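Local coordinates for hydrolase (Thermococcus thioreducens, PDB 6IAH), which is a haloacid dehalogenase superfamily phosphatase that binds magnesium and hydrolyses diverse phosphorylated substrates, probably phosphoglycolate among them, at residues W43-L47 with V59-L63; L47-F53 with F79-I85. All blocks are in the same frame, centred on the assembly; numbering follows the deposited sequence.

Interaction 1: residues W43-L47 with V59-L63; sequences WVREL and VSEAL
Leu63 pushes its branched end into a hollow formed by Trp43, Val44 and Leu47, one turn of helix 41-50, in a buried helix-helix contact of the all-helical region that is probably the cap inserted beside the Rossmann-like HAD core. Its two methyls divide the hollow between them. CD1 lies against Val44 CG2 at 3.8 Å, the two side chains meeting nearly at right angles, while CD2 fits between Trp43 CB, 3.8 Å away, and Leu47 CD2. Trp43 thus offers the root of its side chain to Leu63; its indole reaches on to helix 72-78, where NE1 is hydrogen-bonded to Glu73.

The answering bump is Leu47, in the conformer described, one of two modelled. A chi1 of -177°, which sets CG opposite the backbone N, carries CD2 of Leu47 onto helix 56-68, where it touches Ala62 CB at 3.7 Å and approaches Val59 CG1 at 4.2 Å. The small Ala62 leaves a dip for this methyl. No hydrogen bond joins the segments, so the fit depends on the complementary shapes of aliphatic groups.

The segment axes come within 10.5 Å at 119° between their N-to-C directions, a steep crossing that concentrates the packing on few residues. Shortening Leu63 to an alanine would remove both methyls, and would probably open a gap facing Trp43 CB, Val44 CG2 and Leu47 CD2. Helix 17-32 adds Thr22, which touches both Val44 and Leu63. The two leucines slide past each other in opposite directions, Leu63 CD2 passing 3.8 Å from Leu47 CD2.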
ATOM      1  N   TRP A  43     -12.084   3.980 -11.578  1.00 30.90           N
ATOM      2  CA  TRP A  43     -11.126   4.989 -12.059  1.00 32.21           C
ATOM      3  C   TRP A  43      -9.906   5.041 -11.161  1.00 29.31           C
ATOM      4  O   TRP A  43      -8.807   5.099 -11.670  1.00 29.31           O
ATOM      5  CB  TRP A  43     -11.714   6.399 -12.140  1.00 31.30           C
ATOM      6  CG  TRP A  43     -12.870   6.533 -13.034  1.00 31.84           C
ATOM      7  CD1 TRP A  43     -13.242   5.690 -14.059  1.00 38.74           C
ATOM      8  CD2 TRP A  43     -13.772   7.623 -13.074  1.00 31.34           C
ATOM      9  NE1 TRP A  43     -14.354   6.189 -14.704  1.00 34.97           N
ATOM     10  CE2 TRP A  43     -14.697   7.370 -14.124  1.00 31.69           C
ATOM     11  CE3 TRP A  43     -13.892   8.800 -12.329  1.00 30.53           C
ATOM     12  CZ2 TRP A  43     -15.736   8.245 -14.426  1.00 33.76           C
ATOM     13  CZ3 TRP A  43     -14.924   9.684 -12.622  1.00 33.12           C
ATOM     14  CH2 TRP A  43     -15.847   9.393 -13.664  1.00 33.22           C
ATOM     15  N   VAL A  44     -10.136   4.992  -9.853  1.00 28.47           N
ATOM     16  CA  VAL A  44      -9.053   4.985  -8.870  1.00 27.97           C
ATOM     17  C   VAL A  44      -8.155   3.748  -9.061  1.00 31.10           C
ATOM     18  O   VAL A  44      -6.919   3.818  -9.088  1.00 27.77           O
ATOM     19  CB  VAL A  44      -9.598   4.993  -7.423  1.00 29.60           C
ATOM     20  CG1 VAL A  44      -8.442   4.927  -6.410  1.00 29.18           C
ATOM     21  CG2 VAL A  44     -10.437   6.242  -7.128  1.00 30.84           C
ATOM     22  N   ARG A  45      -8.805   2.593  -9.085  1.00 30.84           N
ATOM     23  CA  ARG A  45      -8.115   1.315  -9.253  1.00 32.63           C
ATOM     24  C   ARG A  45      -7.340   1.233 -10.530  1.00 30.49           C
ATOM     25  O   ARG A  45      -6.172   0.861 -10.533  1.00 31.28           O
ATOM     26  CB  ARG A  45      -9.150   0.152  -9.183  1.00 33.65           C
ATOM     27  CG  ARG A  45      -9.707  -0.019  -7.795  1.00 32.32           C
ATOM     28  CD  ARG A  45     -10.534  -1.278  -7.663  1.00 34.56           C
ATOM     29  NE  ARG A  45     -11.586  -1.381  -8.693  1.00 35.72           N
ATOM     30  CZ  ARG A  45     -12.905  -1.207  -8.508  1.00 37.68           C
ATOM     31  NH1 ARG A  45     -13.448  -0.919  -7.328  1.00 39.53           N
ATOM     32  NH2 ARG A  45     -13.714  -1.344  -9.535  1.00 40.54           N
ATOM     33  N   GLU A  46      -8.003   1.525 -11.633  1.00 29.49           N
ATOM     34  CA  GLU A  46      -7.389   1.379 -12.947  1.00 31.23           C
ATOM     35  C   GLU A  46      -6.248   2.348 -13.178  1.00 30.50           C
ATOM     36  O   GLU A  46      -5.258   1.987 -13.774  1.00 29.20           O
ATOM     37  CB  GLU A  46      -8.459   1.569 -14.021  1.00 33.77           C
ATOM     38  CG  GLU A  46      -8.020   1.443 -15.463  1.00 37.91           C
ATOM     39  CD  GLU A  46      -7.365   0.106 -15.790  1.00 42.96           C
ATOM     40  OE1 GLU A  46      -7.509  -0.896 -15.046  1.00 40.87           O
ATOM     41  OE2 GLU A  46      -6.660   0.093 -16.803  1.00 42.14           O
ATOM     42  N   LEU A  47      -6.398   3.576 -12.694  0.50 29.56           N
ATOM     43  CA  LEU A  47      -5.410   4.608 -12.921  0.50 27.89           C
ATOM     44  C   LEU A  47      -4.157   4.271 -12.125  0.50 28.17           C
ATOM     45  O   LEU A  47      -3.050   4.387 -12.638  0.50 29.87           O
ATOM     46  CB  LEU A  47      -6.002   5.978 -12.556  0.50 28.82           C
ATOM     47  CG  LEU A  47      -5.118   7.199 -12.806  0.50 27.70           C
ATOM     48  CD1 LEU A  47      -4.710   7.215 -14.262  0.50 27.32           C
ATOM     49  CD2 LEU A  47      -5.813   8.512 -12.459  0.50 27.13           C
ATOM     50  N   VAL A  59      -2.273  10.392  -7.670  1.00 23.15           N
ATOM     51  CA  VAL A  59      -3.434   9.753  -8.289  1.00 23.80           C
ATOM     52  C   VAL A  59      -4.631  10.674  -8.078  1.00 22.66           C
ATOM     53  O   VAL A  59      -5.379  10.868  -9.014  1.00 22.67           O
ATOM     54  CB  VAL A  59      -3.758   8.346  -7.735  1.00 24.16           C
ATOM     55  CG1 VAL A  59      -5.014   7.736  -8.435  1.00 24.25           C
ATOM     56  CG2 VAL A  59      -2.604   7.376  -7.971  1.00 25.88           C
ATOM     57  N   SER A  60      -4.787  11.241  -6.869  1.00 23.82           N
ATOM     58  CA  SER A  60      -5.910  12.145  -6.571  1.00 23.31           C
ATOM     59  C   SER A  60      -5.856  13.335  -7.531  1.00 23.88           C
ATOM     60  O   SER A  60      -6.869  13.710  -8.153  1.00 20.78           O
ATOM     61  CB  SER A  60      -5.880  12.612  -5.108  1.00 24.22           C
ATOM     62  OG  SER A  60      -5.984  11.539  -4.177  1.00 24.80           O
ATOM     63  N   GLU A  61      -4.676  13.925  -7.690  1.00 19.85           N
ATOM     64  CA  GLU A  61      -4.503  15.040  -8.607  1.00 21.04           C
ATOM     65  C   GLU A  61      -4.931  14.795 -10.047  1.00 20.06           C
ATOM     66  O   GLU A  61      -5.634  15.624 -10.639  1.00 23.33           O
ATOM     67  CB  GLU A  61      -3.024  15.554  -8.584  1.00 19.95           C
ATOM     68  CG  GLU A  61      -2.818  16.769  -9.453  1.00 20.28           C
ATOM     69  CD  GLU A  61      -1.300  17.211  -9.414  1.00 23.35           C
ATOM     70  OE1 GLU A  61      -0.577  16.664  -8.607  1.00 22.52           O
ATOM     71  OE2 GLU A  61      -0.889  18.071 -10.194  1.00 22.53           O
ATOM     72  N   ALA A  62      -4.531  13.640 -10.566  1.00 20.34           N
ATOM     73  CA  ALA A  62      -4.901  13.187 -11.871  1.00 20.86           C
ATOM     74  C   ALA A  62      -6.437  13.106 -11.965  1.00 23.03           C
ATOM     75  O   ALA A  62      -6.989  13.597 -12.892  1.00 23.08           O
ATOM     76  CB  ALA A  62      -4.288  11.827 -12.156  1.00 22.01           C
ATOM     77  N   LEU A  63      -7.062  12.511 -10.976  1.00 23.48           N
ATOM     78  CA  LEU A  63      -8.534  12.320 -11.030  1.00 25.99           C
ATOM     79  C   LEU A  63      -9.328  13.579 -10.966  1.00 23.64           C
ATOM     80  O   LEU A  63     -10.437  13.674 -11.552  1.00 23.65           O
ATOM     81  CB  LEU A  63      -8.973  11.358  -9.927  1.00 27.50           C
ATOM     82  CG  LEU A  63      -8.571   9.909 -10.190  1.00 28.34           C
ATOM     83  CD1 LEU A  63      -8.708   9.138  -8.926  1.00 28.69           C
ATOM     84  CD2 LEU A  63      -9.380   9.261 -11.325  1.00 28.25           C
TER

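Interaction 2: residues L47-F53 with F79-I85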
ATOM      1  N   LEU A  47      -6.398   3.576 -12.694  0.50 29.56           N
ATOM      2  CA  LEU A  47      -5.410   4.608 -12.921  0.50 27.89           C
ATOM      3  C   LEU A  47      -4.157   4.271 -12.125  0.50 28.17           C
ATOM      4  O   LEU A  47      -3.050   4.387 -12.638  0.50 29.87           O
ATOM      5  CB  LEU A  47      -6.002   5.978 -12.556  0.50 28.82           C
ATOM      6  CG  LEU A  47      -5.118   7.199 -12.806  0.50 27.70           C
ATOM      7  CD1 LEU A  47      -4.710   7.215 -14.262  0.50 27.32           C
ATOM      8  CD2 LEU A  47      -5.813   8.512 -12.459  0.50 27.13           C
ATOM      9  N   ARG A  48      -4.328   3.797 -10.893  1.00 28.36           N
ATOM     10  CA  ARG A  48      -3.212   3.386 -10.072  1.00 30.93           C
ATOM     11  C   ARG A  48      -2.528   2.139 -10.661  1.00 32.15           C
ATOM     12  O   ARG A  48      -1.314   2.075 -10.711  1.00 31.65           O
ATOM     13  CB  ARG A  48      -3.655   3.113  -8.623  1.00 31.97           C
ATOM     14  CG  ARG A  48      -2.490   3.065  -7.663  1.00 35.22           C
ATOM     15  CD  ARG A  48      -2.838   2.421  -6.328  1.00 33.83           C
ATOM     16  NE  ARG A  48      -3.639   3.281  -5.484  1.00 33.33           N
ATOM     17  CZ  ARG A  48      -4.926   3.073  -5.154  1.00 35.36           C
ATOM     18  NH1 ARG A  48      -5.576   2.067  -5.635  1.00 32.21           N
ATOM     19  NH2 ARG A  48      -5.568   3.888  -4.314  1.00 40.31           N
ATOM     20  N   ARG A  49      -3.321   1.198 -11.137  1.00 30.95           N
ATOM     21  CA  ARG A  49      -2.801  -0.042 -11.693  1.00 33.90           C
ATOM     22  C   ARG A  49      -1.960   0.187 -12.939  1.00 32.33           C
ATOM     23  O   ARG A  49      -0.830  -0.271 -13.012  1.00 33.15           O
ATOM     24  CB  ARG A  49      -3.958  -0.994 -12.045  1.00 40.06           C
ATOM     25  CG  ARG A  49      -3.530  -2.392 -12.542  1.00 41.39           C
ATOM     26  CD  ARG A  49      -4.644  -3.068 -13.335  1.00 45.49           C
ATOM     27  NE  ARG A  49      -4.972  -2.394 -14.606  1.00 43.65           N
ATOM     28  CZ  ARG A  49      -4.204  -2.370 -15.695  1.00 46.73           C
ATOM     29  NH1 ARG A  49      -3.032  -2.990 -15.712  1.00 53.19           N
ATOM     30  NH2 ARG A  49      -4.593  -1.709 -16.789  1.00 44.56           N
ATOM     31  N   LYS A  50      -2.501   0.879 -13.917  1.00 31.94           N
ATOM     32  CA  LYS A  50      -1.785   1.086 -15.167  1.00 31.54           C
ATOM     33  C   LYS A  50      -0.678   2.131 -15.035  1.00 32.30           C
ATOM     34  O   LYS A  50       0.299   2.033 -15.760  1.00 30.81           O
ATOM     35  CB  LYS A  50      -2.730   1.461 -16.313  1.00 35.93           C
ATOM     36  CG  LYS A  50      -3.160   2.935 -16.314  1.00 40.93           C
ATOM     37  CD  LYS A  50      -4.331   3.279 -17.246  1.00 39.82           C
ATOM     38  CE  LYS A  50      -4.112   2.817 -18.650  1.00 36.52           C
ATOM     39  NZ  LYS A  50      -5.067   3.419 -19.614  1.00 35.20           N
ATOM     40  N   GLY A  51      -0.846   3.124 -14.142  1.00 28.96           N
ATOM     41  CA  GLY A  51       0.114   4.218 -13.963  1.00 27.71           C
ATOM     42  C   GLY A  51       1.339   3.782 -13.177  1.00 28.39           C
ATOM     43  O   GLY A  51       1.429   2.638 -12.726  1.00 31.85           O
ATOM     44  N   SER A  52       2.307   4.670 -13.124  1.00 28.53           N
ATOM     45  CA  SER A  52       3.482   4.653 -12.227  1.00 29.19           C
ATOM     46  C   SER A  52       3.470   5.931 -11.429  1.00 30.57           C
ATOM     47  O   SER A  52       4.461   6.669 -11.344  1.00 31.28           O
ATOM     48  CB  SER A  52       4.805   4.589 -13.005  1.00 31.93           C
ATOM     49  OG  SER A  52       4.862   3.380 -13.731  1.00 33.24           O
ATOM     50  N   PHE A  53       2.333   6.194 -10.802  1.00 31.08           N
ATOM     51  CA  PHE A  53       2.198   7.378 -10.000  1.00 28.78           C
ATOM     52  C   PHE A  53       3.006   7.222  -8.762  1.00 28.71           C
ATOM     53  O   PHE A  53       3.075   6.134  -8.203  1.00 31.69           O
ATOM     54  CB  PHE A  53       0.746   7.632  -9.598  1.00 27.59           C
ATOM     55  CG  PHE A  53      -0.104   8.073 -10.737  1.00 26.76           C
ATOM     56  CD1 PHE A  53      -0.150   9.401 -11.086  1.00 25.76           C
ATOM     57  CD2 PHE A  53      -0.852   7.164 -11.453  1.00 25.12           C
ATOM     58  CE1 PHE A  53      -0.919   9.859 -12.130  1.00 27.28           C
ATOM     59  CE2 PHE A  53      -1.651   7.593 -12.495  1.00 26.86           C
ATOM     60  CZ  PHE A  53      -1.713   8.938 -12.848  1.00 26.76           C
ATOM     61  N   PHE A  79      -4.930   7.234 -20.747  1.00 29.97           N
ATOM     62  CA  PHE A  79      -3.679   7.481 -19.967  1.00 29.84           C
ATOM     63  C   PHE A  79      -2.672   6.333 -20.210  1.00 29.10           C
ATOM     64  O   PHE A  79      -3.048   5.203 -20.156  1.00 30.80           O
ATOM     65  CB  PHE A  79      -4.027   7.636 -18.468  1.00 30.80           C
ATOM     66  CG  PHE A  79      -2.848   7.919 -17.578  1.00 30.02           C
ATOM     67  CD1 PHE A  79      -2.442   9.217 -17.341  1.00 29.53           C
ATOM     68  CD2 PHE A  79      -2.162   6.879 -16.954  1.00 27.34           C
ATOM     69  CE1 PHE A  79      -1.350   9.472 -16.538  1.00 27.13           C
ATOM     70  CE2 PHE A  79      -1.088   7.149 -16.135  1.00 27.81           C
ATOM     71  CZ  PHE A  79      -0.694   8.447 -15.936  1.00 28.24           C
ATOM     72  N   PRO A  80      -1.402   6.644 -20.500  1.00 29.26           N
ATOM     73  CA  PRO A  80      -0.454   5.576 -20.878  1.00 30.12           C
ATOM     74  C   PRO A  80      -0.040   4.717 -19.710  1.00 28.64           C
ATOM     75  O   PRO A  80       0.197   5.214 -18.603  1.00 29.37           O
ATOM     76  CB  PRO A  80       0.776   6.353 -21.430  1.00 29.07           C
ATOM     77  CG  PRO A  80       0.670   7.700 -20.833  1.00 31.43           C
ATOM     78  CD  PRO A  80      -0.827   7.970 -20.728  1.00 29.23           C
ATOM     79  N   GLU A  81       0.067   3.422 -19.973  1.00 27.26           N
ATOM     80  CA  GLU A  81       0.665   2.508 -19.072  1.00 28.90           C
ATOM     81  C   GLU A  81       2.011   3.052 -18.654  1.00 27.33           C
ATOM     82  O   GLU A  81       2.745   3.500 -19.497  1.00 27.14           O
ATOM     83  CB  GLU A  81       0.891   1.177 -19.804  1.00 37.94           C
ATOM     84  CG  GLU A  81       1.434   0.062 -18.948  1.00 41.49           C
ATOM     85  CD  GLU A  81       1.892  -1.121 -19.793  1.00 48.97           C
ATOM     86  OE1 GLU A  81       1.439  -1.258 -20.966  1.00 46.79           O
ATOM     87  OE2 GLU A  81       2.731  -1.883 -19.275  1.00 45.25           O
ATOM     88  N   GLY A  82       2.315   3.038 -17.378  1.00 29.56           N
ATOM     89  CA  GLY A  82       3.597   3.594 -16.903  1.00 28.70           C
ATOM     90  C   GLY A  82       3.671   5.136 -16.847  1.00 30.70           C
ATOM     91  O   GLY A  82       4.710   5.680 -16.486  1.00 28.19           O
ATOM     92  N   GLY A  83       2.571   5.835 -17.184  1.00 26.92           N
ATOM     93  CA  GLY A  83       2.495   7.290 -17.037  1.00 29.52           C
ATOM     94  C   GLY A  83       2.577   7.791 -15.589  1.00 29.44           C
ATOM     95  O   GLY A  83       2.384   7.044 -14.616  1.00 26.03           O
ATOM     96  N   THR A  84       2.906   9.064 -15.457  1.00 26.51           N
ATOM     97  CA  THR A  84       3.030   9.709 -14.178  1.00 26.63           C
ATOM     98  C   THR A  84       2.177  10.970 -14.260  1.00 26.83           C
ATOM     99  O   THR A  84       1.533  11.247 -15.286  1.00 25.97           O
ATOM    100  CB  THR A  84       4.507  10.125 -13.900  1.00 27.68           C
ATOM    101  OG1 THR A  84       4.851  11.227 -14.759  1.00 27.39           O
ATOM    102  CG2 THR A  84       5.443   8.918 -14.114  1.00 28.64           C
ATOM    103  N   ILE A  85       2.172  11.720 -13.168  1.00 25.55           N
ATOM    104  CA  ILE A  85       1.398  12.983 -13.075  1.00 25.37           C
ATOM    105  C   ILE A  85       1.803  14.001 -14.156  1.00 27.22           C
ATOM    106  O   ILE A  85       0.993  14.843 -14.580  1.00 24.69           O
ATOM    107  CB  ILE A  85       1.469  13.597 -11.641  1.00 24.94           C
ATOM    108  CG1 ILE A  85       0.347  14.637 -11.414  1.00 21.43           C
ATOM    109  CG2 ILE A  85       2.849  14.261 -11.341  1.00 24.46           C
ATOM    110  CD1 ILE A  85      -1.073  14.094 -11.712  1.00 22.31           C
TER
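Lys50 NZ is held by two carbonyl oxygens, Phe79 O at 2.7 Å, approached in its carbonyl plane, and Val76 O, so the ammonium group ties the C-terminal end of helix 41-50 to the end of helix 72-78. A bend at chi3 (-53°) folds the lysine chain back to Phe79 O, with CG passing the edge of the Phe79 ring.

Residues 80-83 form a type II beta turn that docks on the helix exit. Gly82 N, within the turn, bonds to Lys50 O at 2.8 Å; Ser52 N donates to Gly83 O in a nearly straight bond (166°). The turn is thereby held through backbone groups on both sides of Gly51.

Next to these bonds, Leu47 CD1 lies over one face of the Phe79 ring, 4.0 Å from its centroid, in a CH-pi contact, and Pro80 CD lies over the opposite face. The side chains of Phe53 and Phe79 come from opposite directions: their rings are nearly parallel but slid well aside, with centroids 5.0 Å apart. Phe53 CZ comes within 3.3 Å of Phe79 CZ, while Phe53 CE1 reaches Ile85 CD1 at 4.3 Å.

Overall arrangement
Leu47 belongs to both contacts and, in the conformer described, divides its methyls between them: CD2 serves interaction 1, CD1 interaction 2. Helix 41-50 therefore packs on helix 56-68 along one turn and receives the 79-85 loop at its C-terminal end, the two centres lying 9 Å apart. The contacts also touch directly, Val59 CG2 meeting Phe53 CB at 3.7 Å, so apolar packing runs from one to the other. In interaction 1 the side chain of Val44 is about 8 Å from that of Glu16, which binds a second magnesium seen in a structure of this protein but not bound to this chain in the model; a modelled magnesium ion is about 14 Å from Val44. Interaction 2 lies away from the known sites.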